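Local atomic coordinates of uncharacterized protein (Enterococcus faecalis, PDB entry 3CLQ), a protein that is of unknown function but belongs to the AllG family, and so may act as, or resemble, a subunit of an oxamate carbamoyltransferase. Residues G50-Y55 and N277-G282; L178-A183 and P235-A240; L184-E189 and N194-T199; F267-S272 and A406-E411; A284-G289 and Y295-A300. All coordinates share one frame; numbering follows the deposited sequence.

Contact 1. Residues G50-Y55 and N277-G282; sequences GPPITY and NHWFTG
The indole of Trp279 carries two consecutive prolines, Pro51 and Pro52, on one and the same face. Over the benzene half stands Pro51, whose CA lies 4.1 Å from the centroid of the Trp279 six-membered ring and almost exactly on its normal (4° off). The pyrrole half belongs to Pro52: its CD sits 3.4 Å from the centroid of the Trp279 five-membered ring, again nearly straight above. Both are CH-pi contacts, and together they use the length of the bicycle. At the edge, the indole NE1 is hydrogen-bonded to Glu98, which should help to fix the rotation of the ring. Trp279 reaches this place with CG anti to its own carbonyl carbon (chi1 -71°), and its CB already starts out toward the proline loop. CB of Pro51 also lies over the same face, 3.9 Å from CE3 of Trp279. Two residues on, the methyl CG2 of Thr281 meets the same CB of Pro51 at 4.1 Å.

The loop that leads from strand 45-48 to helix 60-73 is thus laid against one face of the antiparallel sheet, where Pro51 also touches Cys261 and Trp279 touches Thr259 and Cys261 of strand 257-263. Phe280 turns the other way, onto helix 407-419, so strand 280-283, outermost within the chain, is packed on both sides.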
# COMPACT_ATOMS: atom_id res chain seq x y z
N GLY B 50 -9.42 14.52 -23.76
CA GLY B 50 -10.49 15.53 -23.82
C GLY B 50 -11.42 15.37 -25.00
O GLY B 50 -11.32 14.40 -25.73
N PRO B 51 -12.35 16.32 -25.20
CA PRO B 51 -13.36 16.28 -26.26
C PRO B 51 -12.80 16.73 -27.62
O PRO B 51 -11.72 17.31 -27.67
CB PRO B 51 -14.40 17.28 -25.77
CG PRO B 51 -13.58 18.29 -25.09
CD PRO B 51 -12.52 17.51 -24.35
N PRO B 52 -13.55 16.49 -28.71
CA PRO B 52 -13.02 16.72 -30.05
C PRO B 52 -12.42 18.11 -30.19
O PRO B 52 -12.94 19.08 -29.63
CB PRO B 52 -14.25 16.56 -30.95
CG PRO B 52 -15.12 15.64 -30.23
CD PRO B 52 -14.93 15.97 -28.75
N ILE B 53 -11.30 18.18 -30.90
CA ILE B 53 -10.56 19.43 -31.06
C ILE B 53 -9.60 19.33 -32.26
O ILE B 53 -8.78 18.42 -32.33
CB ILE B 53 -9.77 19.78 -29.78
CG1 ILE B 53 -9.12 21.16 -29.88
CG2 ILE B 53 -8.71 18.72 -29.50
CD1 ILE B 53 -8.88 21.82 -28.56
N THR B 54 -9.72 20.24 -33.20
CA THR B 54 -8.77 20.25 -34.30
C THR B 54 -7.36 20.51 -33.77
O THR B 54 -7.19 20.94 -32.63
CB THR B 54 -9.13 21.29 -35.35
OG1 THR B 54 -9.25 22.56 -34.70
CG2 THR B 54 -10.45 20.94 -35.99
N TYR B 55 -6.37 20.25 -34.61
CA TYR B 55 -4.98 20.41 -34.21
C TYR B 55 -4.66 21.88 -34.02
O TYR B 55 -4.08 22.26 -33.01
CB TYR B 55 -4.05 19.78 -35.24
CG TYR B 55 -2.59 20.08 -35.01
CD1 TYR B 55 -1.87 19.39 -34.04
CD2 TYR B 55 -1.92 21.05 -35.75
CE1 TYR B 55 -0.53 19.66 -33.81
CE2 TYR B 55 -0.57 21.33 -35.54
CZ TYR B 55 0.12 20.62 -34.57
OH TYR B 55 1.46 20.88 -34.33
N ASN B 277 -21.40 9.54 -28.84
CA ASN B 277 -20.33 10.51 -28.69
C ASN B 277 -20.86 11.94 -28.76
O ASN B 277 -20.20 12.83 -29.27
CB ASN B 277 -19.21 10.25 -29.71
CG ASN B 277 -18.52 8.90 -29.49
OD1 ASN B 277 -18.37 8.43 -28.36
ND2 ASN B 277 -18.09 8.27 -30.58
N HIS B 278 -22.07 12.13 -28.24
CA HIS B 278 -22.65 13.47 -28.06
C HIS B 278 -21.95 14.18 -26.88
O HIS B 278 -22.06 13.75 -25.73
CB HIS B 278 -24.16 13.39 -27.83
CG HIS B 278 -24.89 14.64 -28.20
ND1 HIS B 278 -24.68 15.84 -27.55
CD2 HIS B 278 -25.80 14.88 -29.17
CE1 HIS B 278 -25.45 16.77 -28.10
NE2 HIS B 278 -26.14 16.21 -29.07
N TRP B 279 -21.22 15.26 -27.18
CA TRP B 279 -20.36 15.92 -26.19
C TRP B 279 -20.98 17.22 -25.72
O TRP B 279 -21.55 17.94 -26.50
CB TRP B 279 -19.01 16.26 -26.82
CG TRP B 279 -18.14 15.11 -27.09
CD1 TRP B 279 -17.99 14.48 -28.28
CD2 TRP B 279 -17.29 14.43 -26.16
NE1 TRP B 279 -17.10 13.44 -28.15
CE2 TRP B 279 -16.66 13.39 -26.85
CE3 TRP B 279 -17.01 14.60 -24.80
CZ2 TRP B 279 -15.75 12.52 -26.23
CZ3 TRP B 279 -16.12 13.75 -24.19
CH2 TRP B 279 -15.50 12.72 -24.91
N PHE B 280 -20.84 17.52 -24.43
CA PHE B 280 -21.22 18.82 -23.91
C PHE B 280 -19.97 19.47 -23.39
O PHE B 280 -19.24 18.86 -22.60
CB PHE B 280 -22.26 18.65 -22.81
CG PHE B 280 -23.55 18.08 -23.31
CD1 PHE B 280 -24.50 18.91 -23.87
CD2 PHE B 280 -23.78 16.72 -23.27
CE1 PHE B 280 -25.69 18.37 -24.36
CE2 PHE B 280 -24.96 16.18 -23.76
CZ PHE B 280 -25.92 17.01 -24.30
N THR B 281 -19.73 20.69 -23.83
CA THR B 281 -18.41 21.30 -23.75
C THR B 281 -18.44 22.68 -23.12
O THR B 281 -19.34 23.50 -23.38
CB THR B 281 -17.80 21.45 -25.17
OG1 THR B 281 -18.74 22.09 -26.06
CG2 THR B 281 -17.41 20.08 -25.71
N GLY B 282 -17.45 22.95 -22.29
CA GLY B 282 -17.30 24.30 -21.76
C GLY B 282 -15.83 24.61 -21.71
O GLY B 282 -15.01 23.81 -22.13

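Contact 2. Residues L178-A183 and P235-A240; sequences LMLSQA and PTWMGA
A selenium atom at the rim of an indole sets this contact apart: Met179, modelled as selenomethionine, places SE 5.3 Å from the centroid of the Trp237 six-membered ring. At 80° off the ring normal it lies beside the edge, a Met-aromatic contact made in the edgewise manner. The point of touch is the far corner of the indole, where CH2 of Trp237 meets CG of Met179 at 3.7 Å and SE of the same residue at 4.0 Å. With CG swung anti to the backbone N (chi1 -166°), the Met179 chain crosses the indole at about a right angle, then bends at its last torsion and leads off toward Leu200 and Ala204 on helix 195-210.

This is plain apolar helix-to-helix packing, helix 176-183 against helix 234-247, with one large side chain, Trp237, filling the space between them. The closest CA atoms are those of Leu180 and Trp237, 7.4 Å apart, and the side chains of these two slide past each other in opposite directions. Leu180 brings its CD1 methyl to 4.0 Å from CE3 of Trp237, approaching the ring obliquely, while its CB lies 4.1 Å from CZ3 of the indole. NE1 of Trp237 makes a weak hydrogen bond to OG of Ser233, the residue just before the helix. Leu176 and Asn194 add further contacts round the same side chain, and a residue earlier Thr236 is hydrogen-bonded through OG1 to His116.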
# COMPACT_ATOMS: atom_id res chain seq x y z
N LEU B 178 -10.79 -5.34 -7.79
CA LEU B 178 -10.25 -5.82 -6.54
C LEU B 178 -9.01 -5.00 -6.14
O LEU B 178 -8.91 -4.54 -5.00
CB LEU B 178 -9.91 -7.30 -6.61
CG LEU B 178 -9.29 -7.93 -5.34
CD1 LEU B 178 -10.24 -7.91 -4.14
CD2 LEU B 178 -8.80 -9.34 -5.63
N MSE B 179 -8.07 -4.83 -7.06
CA MSE B 179 -6.81 -4.20 -6.70
C MSE B 179 -7.05 -2.75 -6.29
O MSE B 179 -6.45 -2.23 -5.36
CB MSE B 179 -5.80 -4.30 -7.84
CG MSE B 179 -4.39 -3.96 -7.42
SE MSE B 179 -3.06 -4.45 -8.80
CE MSE B 179 -2.93 -6.38 -8.46
N LEU B 180 -7.97 -2.12 -6.97
CA LEU B 180 -8.33 -0.77 -6.68
C LEU B 180 -9.00 -0.76 -5.34
O LEU B 180 -8.71 0.04 -4.52
CB LEU B 180 -9.25 -0.29 -7.76
CG LEU B 180 -9.75 1.11 -7.61
CD1 LEU B 180 -9.78 1.74 -8.91
CD2 LEU B 180 -11.08 1.09 -7.03
N SER B 181 -9.91 -1.68 -5.14
CA SER B 181 -10.44 -2.01 -3.82
C SER B 181 -9.39 -1.87 -2.72
O SER B 181 -9.60 -1.17 -1.74
CB SER B 181 -10.89 -3.47 -3.83
OG SER B 181 -12.20 -3.63 -3.30
N GLN B 182 -8.25 -2.55 -2.90
CA GLN B 182 -7.21 -2.65 -1.88
C GLN B 182 -6.34 -1.40 -1.80
O GLN B 182 -5.92 -0.99 -0.71
CB GLN B 182 -6.31 -3.85 -2.19
CG GLN B 182 -7.06 -5.16 -2.24
CD GLN B 182 -6.23 -6.25 -2.83
OE1 GLN B 182 -5.12 -6.00 -3.26
NE2 GLN B 182 -6.76 -7.49 -2.86
N ALA B 183 -6.08 -0.79 -2.95
CA ALA B 183 -5.37 0.48 -2.98
C ALA B 183 -6.06 1.52 -2.07
O ALA B 183 -5.40 2.18 -1.27
CB ALA B 183 -5.26 0.98 -4.43
N PRO B 235 -2.44 5.13 -15.23
CA PRO B 235 -3.25 4.79 -16.39
C PRO B 235 -4.16 3.59 -16.16
O PRO B 235 -5.32 3.58 -16.62
CB PRO B 235 -2.20 4.48 -17.47
CG PRO B 235 -1.09 5.41 -17.10
CD PRO B 235 -1.02 5.29 -15.59
N THR B 236 -3.66 2.60 -15.44
CA THR B 236 -4.40 1.38 -15.20
C THR B 236 -5.75 1.70 -14.57
O THR B 236 -6.78 1.14 -14.95
CB THR B 236 -3.58 0.42 -14.33
OG1 THR B 236 -2.23 0.39 -14.80
CG2 THR B 236 -4.16 -0.99 -14.38
N TRP B 237 -5.79 2.61 -13.61
CA TRP B 237 -7.06 2.89 -12.98
C TRP B 237 -8.01 3.68 -13.89
O TRP B 237 -9.22 3.51 -13.85
CB TRP B 237 -6.84 3.59 -11.64
CG TRP B 237 -5.78 2.89 -10.80
CD1 TRP B 237 -4.68 3.48 -10.19
CD2 TRP B 237 -5.69 1.49 -10.50
NE1 TRP B 237 -3.94 2.52 -9.52
CE2 TRP B 237 -4.53 1.30 -9.70
CE3 TRP B 237 -6.50 0.38 -10.81
CZ2 TRP B 237 -4.16 0.03 -9.20
CZ3 TRP B 237 -6.12 -0.87 -10.35
CH2 TRP B 237 -4.95 -1.03 -9.54
N MSE B 238 -7.44 4.53 -14.73
CA MSE B 238 -8.26 5.28 -15.68
C MSE B 238 -8.98 4.29 -16.56
O MSE B 238 -10.18 4.41 -16.83
CB MSE B 238 -7.40 6.23 -16.53
CG MSE B 238 -6.84 7.39 -15.72
SE MSE B 238 -5.45 8.47 -16.58
CE MSE B 238 -4.78 9.41 -14.99
N GLY B 239 -8.23 3.26 -16.95
CA GLY B 239 -8.73 2.26 -17.88
C GLY B 239 -9.81 1.43 -17.22
O GLY B 239 -10.81 1.09 -17.87
N ALA B 240 -9.59 1.12 -15.94
CA ALA B 240 -10.57 0.44 -15.13
C ALA B 240 -11.85 1.24 -15.12
O ALA B 240 -12.91 0.73 -15.48
CB ALA B 240 -10.06 0.30 -13.74

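Contact 3. Residues L184-E189 and N194-T199; sequences LHMGDE and NVAGST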
# COMPACT_ATOMS: atom_id res chain seq x y z
N LEU B 184 -7.38 1.66 -2.19
CA LEU B 184 -8.11 2.66 -1.43
C LEU B 184 -8.11 2.35 0.07
O LEU B 184 -8.50 3.17 0.88
CB LEU B 184 -9.55 2.77 -1.93
CG LEU B 184 -9.83 3.74 -3.09
CD1 LEU B 184 -10.34 5.11 -2.63
CD2 LEU B 184 -8.59 3.91 -3.94
N HIS B 185 -7.70 1.15 0.45
CA HIS B 185 -7.57 0.90 1.87
C HIS B 185 -6.12 1.11 2.24
O HIS B 185 -5.77 0.92 3.39
CB HIS B 185 -8.02 -0.52 2.21
CG HIS B 185 -9.50 -0.67 2.30
ND1 HIS B 185 -10.11 -1.75 2.89
CD2 HIS B 185 -10.50 0.14 1.89
CE1 HIS B 185 -11.42 -1.61 2.82
NE2 HIS B 185 -11.68 -0.48 2.21
N MSE B 186 -5.29 1.50 1.27
CA MSE B 186 -3.88 1.73 1.52
C MSE B 186 -3.44 3.17 1.24
O MSE B 186 -2.29 3.43 0.87
CB MSE B 186 -3.03 0.79 0.69
CG MSE B 186 -3.19 -0.66 1.03
SE MSE B 186 -2.54 -1.81 -0.42
CE MSE B 186 -0.62 -1.51 -0.29
N GLY B 187 -4.37 4.12 1.40
CA GLY B 187 -4.02 5.52 1.35
C GLY B 187 -3.87 6.10 -0.05
O GLY B 187 -3.29 7.16 -0.22
N ASP B 188 -4.37 5.41 -1.06
CA ASP B 188 -4.35 5.95 -2.42
C ASP B 188 -5.71 6.47 -2.70
O ASP B 188 -6.63 6.21 -1.94
CB ASP B 188 -4.12 4.85 -3.44
CG ASP B 188 -2.66 4.54 -3.62
OD1 ASP B 188 -1.88 4.94 -2.71
OD2 ASP B 188 -2.31 3.89 -4.65
N GLU B 189 -5.84 7.19 -3.81
CA GLU B 189 -7.13 7.63 -4.29
C GLU B 189 -7.19 7.41 -5.78
O GLU B 189 -8.18 7.73 -6.44
CB GLU B 189 -7.43 9.08 -3.91
CG GLU B 189 -6.24 10.00 -3.99
CD GLU B 189 -5.77 10.24 -5.41
OE1 GLU B 189 -5.10 9.36 -5.98
OE2 GLU B 189 -6.05 11.33 -5.97
N ASN B 194 -0.72 7.12 -6.23
CA ASN B 194 -0.90 5.82 -6.87
C ASN B 194 0.10 4.79 -6.38
O ASN B 194 0.24 3.72 -6.98
CB ASN B 194 -0.77 5.94 -8.41
CG ASN B 194 -1.99 6.60 -9.05
OD1 ASN B 194 -3.12 6.14 -8.87
ND2 ASN B 194 -1.76 7.68 -9.80
N VAL B 195 0.77 5.13 -5.27
CA VAL B 195 1.89 4.34 -4.77
C VAL B 195 1.50 2.90 -4.48
O VAL B 195 2.17 1.94 -4.94
CB VAL B 195 2.53 4.93 -3.48
CG1 VAL B 195 4.03 4.54 -3.43
CG2 VAL B 195 2.40 6.43 -3.46
N ALA B 196 0.43 2.74 -3.70
CA ALA B 196 -0.03 1.42 -3.28
C ALA B 196 -0.41 0.58 -4.49
O ALA B 196 0.08 -0.54 -4.66
CB ALA B 196 -1.18 1.55 -2.35
N GLY B 197 -1.27 1.15 -5.34
CA GLY B 197 -1.71 0.48 -6.56
C GLY B 197 -0.54 0.09 -7.42
O GLY B 197 -0.52 -1.00 -7.99
N SER B 198 0.45 0.96 -7.52
CA SER B 198 1.55 0.71 -8.43
C SER B 198 2.38 -0.43 -7.91
O SER B 198 2.77 -1.33 -8.66
CB SER B 198 2.38 1.97 -8.63
OG SER B 198 1.74 2.84 -9.57
N THR B 199 2.60 -0.43 -6.61
CA THR B 199 3.34 -1.49 -5.96
C THR B 199 2.57 -2.81 -5.95
O THR B 199 3.17 -3.88 -5.94
CB THR B 199 3.67 -1.06 -4.54
OG1 THR B 199 4.19 0.27 -4.62
CG2 THR B 199 4.70 -1.95 -3.90
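Asp188 turns its carboxylate into the start of the helix facing it because CG lies beside the backbone N, opposite the carbonyl carbon (chi1 -84°). Met186 has the same first rotation, and its chain then bends at chi3, folding the methyl end back over Ala196. The Asp188 oxygens share out two amides of the first helical turn. Gly197 N donates to OD2 of Asp188 over 3.0 Å in a practically straight line (178°), arriving from above the carboxylate plane, while Ala196 N makes a weak bond of 3.3 Å to OD1 of Asp188. An acid from the preceding loop thus satisfies amides at the N terminus of helix 195-210, where the helix dipole would be expected to favour a negative group; Asn194, at the N-cap position, makes no capping bond with its own side chain. Apolar packing lies alongside: CB of Met186 sits 3.6 Å from CB of Ala196, and its CE 3.7 Å from that same methyl. Within the helix, Thr199 OG1 and Thr199 N both donate to Val195 O, from opposite faces of its carbonyl plane. The second subunit packs here too, its Met186 on Val195 and Ala196.

Contact 4. Residues F267-S272 and A406-E411; sequences FGIRVS and ANVFNE
Strand 267-271, which carries Ile269, and helix 407-411, which carries Val408, run in roughly the same direction: their axes make a signed crossing angle of -30° and come within 9.3 Å. That is a spacing at which side chains, not backbones, fill the gap. In the first turn of the helix, Phe409 N donates to Ala406 O over 3.2 Å.

Ile269 and Val408 reach for each other tip to tip. The Ile269 branch that does it is CG1, set between the backbone N and the carbonyl carbon (chi1 69°), so that CD1 projects straight at the helix and meets CG1 of Val408 at 3.2 Å. This is very tight for two methyls, and since the Val408 side chain is modelled in a nearly eclipsed rotamer, the exact distance is doubtful; close packing of the pair is not. The other methyl of Val408, CG2, rests 4.0 Å from the carbonyl O of Phe267. CD1 of Ile269 also lies over one face of the Phe409 ring, 4.4 Å from CE1. Next to it, CG2 of Ile269 sits in plane at the edge of the Phe267 ring.

The contact fastens helix 407-419 to one face of the antiparallel sheet. Phe280 of the adjacent strand 280-283 joins in, touching both Ile269 and Val408, while Asn407 is hydrogen-bonded through ND2 to Thr281 O. Phe409 also touches Val374 and Leu375 of helix 371-377, and Ile269 continues the apolar layer onto Met260 of strand 257-263.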
# COMPACT_ATOMS: atom_id res chain seq x y z
N PHE B 267 -13.53 21.60 -21.45
CA PHE B 267 -14.01 20.50 -20.64
C PHE B 267 -15.22 19.89 -21.33
O PHE B 267 -16.07 20.61 -21.90
CB PHE B 267 -14.42 21.01 -19.28
CG PHE B 267 -14.36 20.01 -18.24
CD1 PHE B 267 -13.28 19.96 -17.38
CD2 PHE B 267 -15.35 19.04 -18.13
CE1 PHE B 267 -13.21 18.99 -16.39
CE2 PHE B 267 -15.28 18.08 -17.14
CZ PHE B 267 -14.21 18.07 -16.28
N GLY B 268 -15.29 18.56 -21.28
CA GLY B 268 -16.31 17.84 -22.02
C GLY B 268 -16.83 16.60 -21.31
O GLY B 268 -16.06 15.76 -20.80
N ILE B 269 -18.15 16.45 -21.31
CA ILE B 269 -18.77 15.33 -20.66
C ILE B 269 -19.78 14.65 -21.57
O ILE B 269 -20.18 15.20 -22.57
CB ILE B 269 -19.46 15.78 -19.36
CG1 ILE B 269 -20.67 16.65 -19.66
CG2 ILE B 269 -18.46 16.51 -18.49
CD1 ILE B 269 -21.55 16.91 -18.47
N ARG B 270 -20.16 13.43 -21.20
CA ARG B 270 -21.19 12.68 -21.90
C ARG B 270 -22.18 12.25 -20.83
O ARG B 270 -21.78 12.06 -19.69
CB ARG B 270 -20.56 11.48 -22.58
CG ARG B 270 -19.42 11.89 -23.49
CD ARG B 270 -19.08 10.79 -24.42
NE ARG B 270 -18.66 9.63 -23.65
CZ ARG B 270 -18.32 8.46 -24.16
NH1 ARG B 270 -18.37 8.26 -25.48
NH2 ARG B 270 -17.95 7.48 -23.34
N VAL B 271 -23.45 12.13 -21.17
CA VAL B 271 -24.40 11.59 -20.21
C VAL B 271 -25.13 10.39 -20.79
O VAL B 271 -25.39 10.30 -21.99
CB VAL B 271 -25.35 12.65 -19.62
CG1 VAL B 271 -24.57 13.91 -19.28
CG2 VAL B 271 -26.50 12.98 -20.59
N SER B 272 -25.44 9.44 -19.92
CA SER B 272 -25.87 8.14 -20.34
C SER B 272 -27.10 8.27 -21.22
O SER B 272 -27.14 7.71 -22.31
CB SER B 272 -26.18 7.29 -19.13
OG SER B 272 -26.63 6.01 -19.54
N ALA B 406 -19.86 25.30 -14.98
CA ALA B 406 -21.29 25.14 -14.74
C ALA B 406 -22.12 24.83 -15.98
O ALA B 406 -23.02 23.98 -15.91
CB ALA B 406 -21.84 26.38 -14.03
N ASN B 407 -21.82 25.50 -17.09
CA ASN B 407 -22.67 25.48 -18.29
C ASN B 407 -22.90 24.08 -18.84
O ASN B 407 -23.98 23.72 -19.31
CB ASN B 407 -22.09 26.37 -19.43
CG ASN B 407 -20.88 25.73 -20.11
OD1 ASN B 407 -19.80 25.63 -19.51
ND2 ASN B 407 -21.06 25.25 -21.34
N VAL B 408 -21.85 23.29 -18.79
CA VAL B 408 -21.88 21.98 -19.41
C VAL B 408 -23.07 21.13 -18.90
O VAL B 408 -23.67 20.38 -19.67
CB VAL B 408 -20.51 21.31 -19.26
CG1 VAL B 408 -20.61 20.00 -18.48
CG2 VAL B 408 -19.87 21.16 -20.62
N PHE B 409 -23.43 21.31 -17.63
CA PHE B 409 -24.57 20.61 -17.02
C PHE B 409 -25.93 21.18 -17.46
O PHE B 409 -26.87 20.42 -17.74
CB PHE B 409 -24.42 20.62 -15.51
CG PHE B 409 -23.21 19.87 -15.02
CD1 PHE B 409 -23.30 18.52 -14.68
CD2 PHE B 409 -21.97 20.49 -14.95
CE1 PHE B 409 -22.19 17.83 -14.25
CE2 PHE B 409 -20.85 19.79 -14.51
CZ PHE B 409 -20.96 18.47 -14.16
N ASN B 410 -26.05 22.50 -17.50
CA ASN B 410 -27.24 23.15 -18.05
C ASN B 410 -27.62 22.60 -19.42
O ASN B 410 -28.79 22.30 -19.67
CB ASN B 410 -27.03 24.65 -18.16
CG ASN B 410 -27.12 25.35 -16.84
OD1 ASN B 410 -28.00 26.16 -16.63
ND2 ASN B 410 -26.20 25.04 -15.93
N GLU B 411 -26.65 22.49 -20.31
CA GLU B 411 -26.93 22.05 -21.66
C GLU B 411 -27.41 20.60 -21.60
O GLU B 411 -28.43 20.23 -22.18
CB GLU B 411 -25.70 22.22 -22.54
CG GLU B 411 -25.03 23.58 -22.35
CD GLU B 411 -23.90 23.85 -23.34
OE1 GLU B 411 -23.60 25.04 -23.56
OE2 GLU B 411 -23.31 22.89 -23.89

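Contact 5. Residues A284-G289 and Y295-A300; sequences AQRVIG and YTQEDA
Among the polar groups, Arg286 and Gln297 come closest. Their side chains cross with the guanidinium and amide planes 74° apart, and Gln297 OE1 comes to 2.5 Å from NH1 of Arg286. The direction is poor for a hydrogen bond and the separation too short, so the details of this pair are doubtful. Further off, NH2 of Arg286 stands 6.5 Å from OE2 of Glu298, not in contact, though a weak long-range attraction is possible.

Among van der Waals contacts, CD of Arg286 comes within 3.4 Å of Gln297 OE1, and CG2 of Ile288 meets that oxygen at 4.2 Å. The methyl CB of Ala300 lies 4.1 Å from NH1 of Arg286.

Both segments belong to the long connection between strands 280-283 and 304-305, which doubles back so that its two limbs meet side by side. Backbone hydrogen bonds shape the second limb: Asp299 N donates to Thr296 O over 2.9 Å and Ala300 N to Gln297 O, forming successive tight turns. Thr296 N also donates to OD1 of Asp299, from above the carboxylate plane. The first limb is bonded through Ile288 to the backbone of Leu401, and Val287 packs on Thr385, Ile387 and Thr402 of strands 383-388 and 396-402.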
# COMPACT_ATOMS: atom_id res chain seq x y z
N ALA B 284 -12.26 24.84 -20.18
CA ALA B 284 -11.49 24.18 -19.14
C ALA B 284 -11.03 25.25 -18.14
O ALA B 284 -10.83 26.40 -18.52
CB ALA B 284 -10.32 23.44 -19.74
N GLN B 285 -10.88 24.85 -16.87
CA GLN B 285 -10.65 25.75 -15.75
C GLN B 285 -9.21 25.72 -15.20
O GLN B 285 -8.45 24.80 -15.49
CB GLN B 285 -11.59 25.32 -14.62
CG GLN B 285 -13.04 25.32 -15.04
CD GLN B 285 -13.49 26.71 -15.35
OE1 GLN B 285 -13.37 27.59 -14.52
NE2 GLN B 285 -14.00 26.92 -16.56
N ARG B 286 -8.84 26.71 -14.40
CA ARG B 286 -7.54 26.68 -13.75
C ARG B 286 -7.62 25.67 -12.65
O ARG B 286 -8.70 25.44 -12.11
CB ARG B 286 -7.19 28.03 -13.14
CG ARG B 286 -7.49 29.23 -14.01
CD ARG B 286 -6.65 30.44 -13.57
NE ARG B 286 -5.61 30.78 -14.54
CZ ARG B 286 -4.44 30.15 -14.67
NH1 ARG B 286 -4.14 29.11 -13.92
NH2 ARG B 286 -3.57 30.55 -15.58
N VAL B 287 -6.48 25.06 -12.32
CA VAL B 287 -6.35 24.19 -11.18
C VAL B 287 -5.54 24.92 -10.11
O VAL B 287 -4.35 25.14 -10.30
CB VAL B 287 -5.54 22.95 -11.54
CG1 VAL B 287 -5.94 21.78 -10.67
CG2 VAL B 287 -5.73 22.60 -13.00
N ILE B 288 -6.16 25.29 -9.00
CA ILE B 288 -5.42 26.04 -7.99
C ILE B 288 -5.04 25.17 -6.78
O ILE B 288 -5.88 24.43 -6.26
CB ILE B 288 -6.12 27.38 -7.56
CG1 ILE B 288 -7.10 27.15 -6.40
CG2 ILE B 288 -6.80 28.06 -8.76
CD1 ILE B 288 -7.25 28.38 -5.45
N GLY B 289 -3.77 25.25 -6.38
CA GLY B 289 -3.19 24.42 -5.33
C GLY B 289 -1.77 24.85 -4.98
O GLY B 289 -1.29 25.87 -5.46
N TYR B 295 8.13 27.87 -8.92
CA TYR B 295 7.01 28.02 -9.84
C TYR B 295 5.85 28.79 -9.21
O TYR B 295 5.73 28.86 -7.99
CB TYR B 295 6.54 26.65 -10.30
CG TYR B 295 7.43 26.05 -11.35
CD1 TYR B 295 8.18 24.92 -11.09
CD2 TYR B 295 7.52 26.63 -12.60
CE1 TYR B 295 9.00 24.37 -12.07
CE2 TYR B 295 8.33 26.10 -13.58
CZ TYR B 295 9.07 24.97 -13.31
OH TYR B 295 9.87 24.46 -14.30
N THR B 296 5.00 29.36 -10.06
CA THR B 296 3.83 30.10 -9.61
C THR B 296 2.64 29.87 -10.53
O THR B 296 2.80 29.45 -11.66
CB THR B 296 4.10 31.62 -9.49
OG1 THR B 296 2.89 32.33 -9.80
CG2 THR B 296 5.20 32.06 -10.45
N GLN B 297 1.46 30.20 -10.03
CA GLN B 297 0.20 29.84 -10.69
C GLN B 297 -0.01 30.40 -12.13
O GLN B 297 -0.75 29.81 -12.92
CB GLN B 297 -0.96 30.16 -9.73
CG GLN B 297 -2.25 30.59 -10.36
CD GLN B 297 -3.01 29.47 -11.02
OE1 GLN B 297 -4.10 29.69 -11.53
NE2 GLN B 297 -2.45 28.26 -11.03
N GLU B 298 0.66 31.49 -12.49
CA GLU B 298 0.52 32.00 -13.86
C GLU B 298 1.38 31.21 -14.82
O GLU B 298 1.39 31.51 -16.01
CB GLU B 298 0.88 33.49 -13.98
CG GLU B 298 -0.13 34.45 -13.37
CD GLU B 298 0.12 34.69 -11.89
OE1 GLU B 298 0.52 35.82 -11.53
OE2 GLU B 298 -0.05 33.72 -11.09
N ASP B 299 2.11 30.24 -14.32
CA ASP B 299 2.86 29.37 -15.21
C ASP B 299 1.94 28.28 -15.74
O ASP B 299 2.19 27.71 -16.81
CB ASP B 299 4.07 28.75 -14.49
CG ASP B 299 5.05 29.80 -13.98
OD1 ASP B 299 4.67 30.57 -13.08
OD2 ASP B 299 6.20 29.84 -14.48
N ALA B 300 0.87 28.00 -15.00
CA ALA B 300 0.00 26.84 -15.21
C ALA B 300 -0.84 26.89 -16.48
O ALA B 300 -1.22 27.96 -16.95
CB ALA B 300 -0.90 26.65 -14.02

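In the fold
From the N terminus, the loop at 50-55 opens contact 1, which closes only at 277-282. Within that span contact 2 runs from 178-183 to 235-240, and within contact 2 lies the loop of contact 3; these two touch through Trp237 and Gly197. Contact 4 starts at 267-272, before contact 1 has closed, and ends at the C-terminal helix, so the two cross; they meet in one sheet, where strands 266-271 and 280-283 are neighbours. Contact 5 follows contact 1 in series, inside the span of contact 4, and folds the connection between strands 280-283 and 304-305 back on itself. Contacts 2 and 3, built round helices 176-183, 195-210 and 234-247, lie across the chain's centre from contacts 1 and 4.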